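Local coordinates for uncharacterized peroxidase-related protein (Silicibacter sp., PDB 2PFX) that is of unknown function but, as an all-helical member of the AhpD-like clan, is probably a peroxidase-related oxidoreductase, at residues 112-117 with 126-131. Sequence-based numbering, arbitrary orientation.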
loop_
_atom_site.group_PDB
_atom_site.type_symbol
_atom_site.label_atom_id
_atom_site.label_comp_id
_atom_site.label_asym_id
_atom_site.label_seq_id
_atom_site.Cartn_x
_atom_site.Cartn_y
_atom_site.Cartn_z
HETATM N N MSE A 112 -13.012 14.769 5.728
HETATM C CA MSE A 112 -11.574 14.926 5.799
HETATM C C MSE A 112 -10.825 13.884 6.597
HETATM O O MSE A 112 -9.855 13.276 6.135
HETATM C CB MSE A 112 -11.261 16.311 6.400
HETATM C CG MSE A 112 -11.809 17.450 5.519
HETATM SE SE MSE A 112 -11.707 19.114 6.435
HETATM C CE MSE A 112 -12.172 20.241 4.953
ATOM N N ASN A 113 -11.194 13.647 7.832
ATOM C CA ASN A 113 -10.539 12.573 8.597
ATOM C C ASN A 113 -11.445 12.225 9.773
ATOM O O ASN A 113 -11.402 12.976 10.746
ATOM C CB ASN A 113 -9.176 12.987 9.107
ATOM C CG ASN A 113 -8.532 11.916 9.981
ATOM O OD1 ASN A 113 -9.018 10.797 10.080
ATOM N ND2 ASN A 113 -7.417 12.224 10.629
ATOM N N TYR A 114 -12.255 11.184 9.658
ATOM C CA TYR A 114 -13.316 10.968 10.632
ATOM C C TYR A 114 -12.792 10.753 12.046
ATOM O O TYR A 114 -13.505 10.918 13.044
ATOM C CB TYR A 114 -14.175 9.774 10.190
ATOM C CG TYR A 114 -13.587 8.422 10.485
ATOM C CD1 TYR A 114 -12.647 7.860 9.633
ATOM C CD2 TYR A 114 -13.965 7.708 11.618
ATOM C CE1 TYR A 114 -12.099 6.621 9.900
ATOM C CE2 TYR A 114 -13.421 6.466 11.888
ATOM C CZ TYR A 114 -12.491 5.930 11.026
ATOM O OH TYR A 114 -11.936 4.692 11.265
ATOM N N ARG A 115 -11.530 10.358 12.129
ATOM C CA ARG A 115 -10.956 10.014 13.408
ATOM C C ARG A 115 -10.855 11.186 14.354
ATOM O O ARG A 115 -10.635 10.966 15.545
ATOM C CB ARG A 115 -9.556 9.451 13.170
ATOM C CG ARG A 115 -9.581 8.161 12.357
ATOM C CD ARG A 115 -8.211 7.480 12.372
ATOM N NE ARG A 115 -7.773 7.284 11.002
ATOM C CZ ARG A 115 -7.944 6.235 10.228
ATOM N NH1 ARG A 115 -8.585 5.155 10.661
ATOM N NH2 ARG A 115 -7.427 6.334 9.005
ATOM N N VAL A 116 -10.971 12.397 13.812
ATOM C CA VAL A 116 -10.841 13.567 14.666
ATOM C C VAL A 116 -12.174 13.884 15.327
ATOM O O VAL A 116 -12.224 14.717 16.216
ATOM C CB VAL A 116 -10.425 14.849 13.907
ATOM C CG1 VAL A 116 -9.079 14.656 13.255
ATOM C CG2 VAL A 116 -11.497 15.195 12.885
ATOM N N ALA A 117 -13.251 13.262 14.876
ATOM C CA ALA A 117 -14.556 13.677 15.376
ATOM C C ALA A 117 -14.782 13.158 16.801
ATOM O O ALA A 117 -14.492 11.993 17.071
ATOM C CB ALA A 117 -15.653 13.195 14.446
HETATM N N MSE A 126 -18.716 1.907 14.664
HETATM C CA MSE A 126 -19.486 1.771 13.437
HETATM C C MSE A 126 -18.667 2.248 12.238
HETATM O O MSE A 126 -18.527 1.559 11.220
HETATM C CB MSE A 126 -20.780 2.543 13.591
HETATM C CG MSE A 126 -21.691 2.484 12.373
HETATM SE SE MSE A 126 -23.163 3.697 12.544
HETATM C CE MSE A 126 -22.132 5.283 12.309
ATOM N N LEU A 127 -18.093 3.432 12.366
ATOM C CA LEU A 127 -17.247 3.962 11.297
ATOM C C LEU A 127 -15.924 3.235 11.113
ATOM O O LEU A 127 -15.439 3.097 9.988
ATOM C CB LEU A 127 -17.008 5.463 11.504
ATOM C CG LEU A 127 -18.273 6.321 11.513
ATOM C CD1 LEU A 127 -17.947 7.777 11.779
ATOM C CD2 LEU A 127 -19.063 6.194 10.206
ATOM N N ASP A 128 -15.298 2.759 12.176
ATOM C CA ASP A 128 -14.071 1.990 12.061
ATOM C C ASP A 128 -14.287 0.686 11.286
ATOM O O ASP A 128 -13.441 0.251 10.496
ATOM C CB ASP A 128 -13.557 1.657 13.455
ATOM C CG ASP A 128 -12.915 2.784 14.226
ATOM O OD1 ASP A 128 -12.610 3.846 13.642
ATOM O OD2 ASP A 128 -12.726 2.566 15.447
ATOM N N PHE A 129 -15.424 0.040 11.532
ATOM C CA PHE A 129 -15.806 -1.178 10.819
ATOM C C PHE A 129 -16.026 -0.901 9.324
ATOM O O PHE A 129 -15.563 -1.626 8.449
ATOM C CB PHE A 129 -17.063 -1.751 11.482
ATOM C CG PHE A 129 -17.450 -3.165 11.048
ATOM C CD1 PHE A 129 -16.937 -4.282 11.693
ATOM C CD2 PHE A 129 -18.334 -3.384 10.003
ATOM C CE1 PHE A 129 -17.311 -5.553 11.305
ATOM C CE2 PHE A 129 -18.694 -4.647 9.591
ATOM C CZ PHE A 129 -18.150 -5.740 10.233
ATOM N N ALA A 130 -16.749 0.168 9.037
ATOM C CA ALA A 130 -16.976 0.569 7.647
ATOM C C ALA A 130 -15.643 0.823 6.963
ATOM O O ALA A 130 -15.450 0.392 5.820
ATOM C CB ALA A 130 -17.884 1.784 7.582
ATOM N N ALA A 131 -14.744 1.498 7.655
ATOM C CA ALA A 131 -13.397 1.804 7.161
ATOM C C ALA A 131 -12.612 0.544 6.870
ATOM O O ALA A 131 -11.981 0.396 5.816
ATOM C CB ALA A 131 -12.609 2.677 8.139
#
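Y114 reaches from the short 3-10 turn at 114-116 to helix 121-136, where its OH donates a 2.6 Å hydrogen bond to D128 OD1. The oxygen is met on its anti side, 17° out of the carboxylate plane, and it lies at the edge of the phenol, with ring and carboxylate planes 67° apart. Tyrosine suits the place because its ring can lie among buried apolar groups while its hydroxyl finds an acceptor at the margin. The tight part is the inner one: CE2 of Y114 lies 3.7 Å from L127 CB, and CD2 of Y114 4.0 Å from L127 CD1. The small A131 CB, one helical turn on, sits 3.8 Å from the OH of Y114. V79 and I83 of helix 70-84 adjoin this cluster. This is a helix-loop-helix connection in an all-helical chain of the AhpD-like clan, and the ring bridges its loop to the helix that follows. N113 OD1 accepts from R115 N at 3.3 Å, an Asx turn, which asparagine's short carbonyl-bearing side chain can make. Toward the partly exposed side the contact loosens. R115 lays CG 3.8 Å above the plane of the Y114 ring, offset toward the rim; its guanidinium turns one face to Y114 CE1, and NH1 of R115 stops 5.2 Å from D128 OD1, short of an ion pair. R115 also packs on A138 of a third subunit, whose A138 O accepts from N113 ND2. D128, with CG beside its backbone N (chi1 -75°), turns OD1 toward the phenol, and the same oxygen forms a salt bridge with R124.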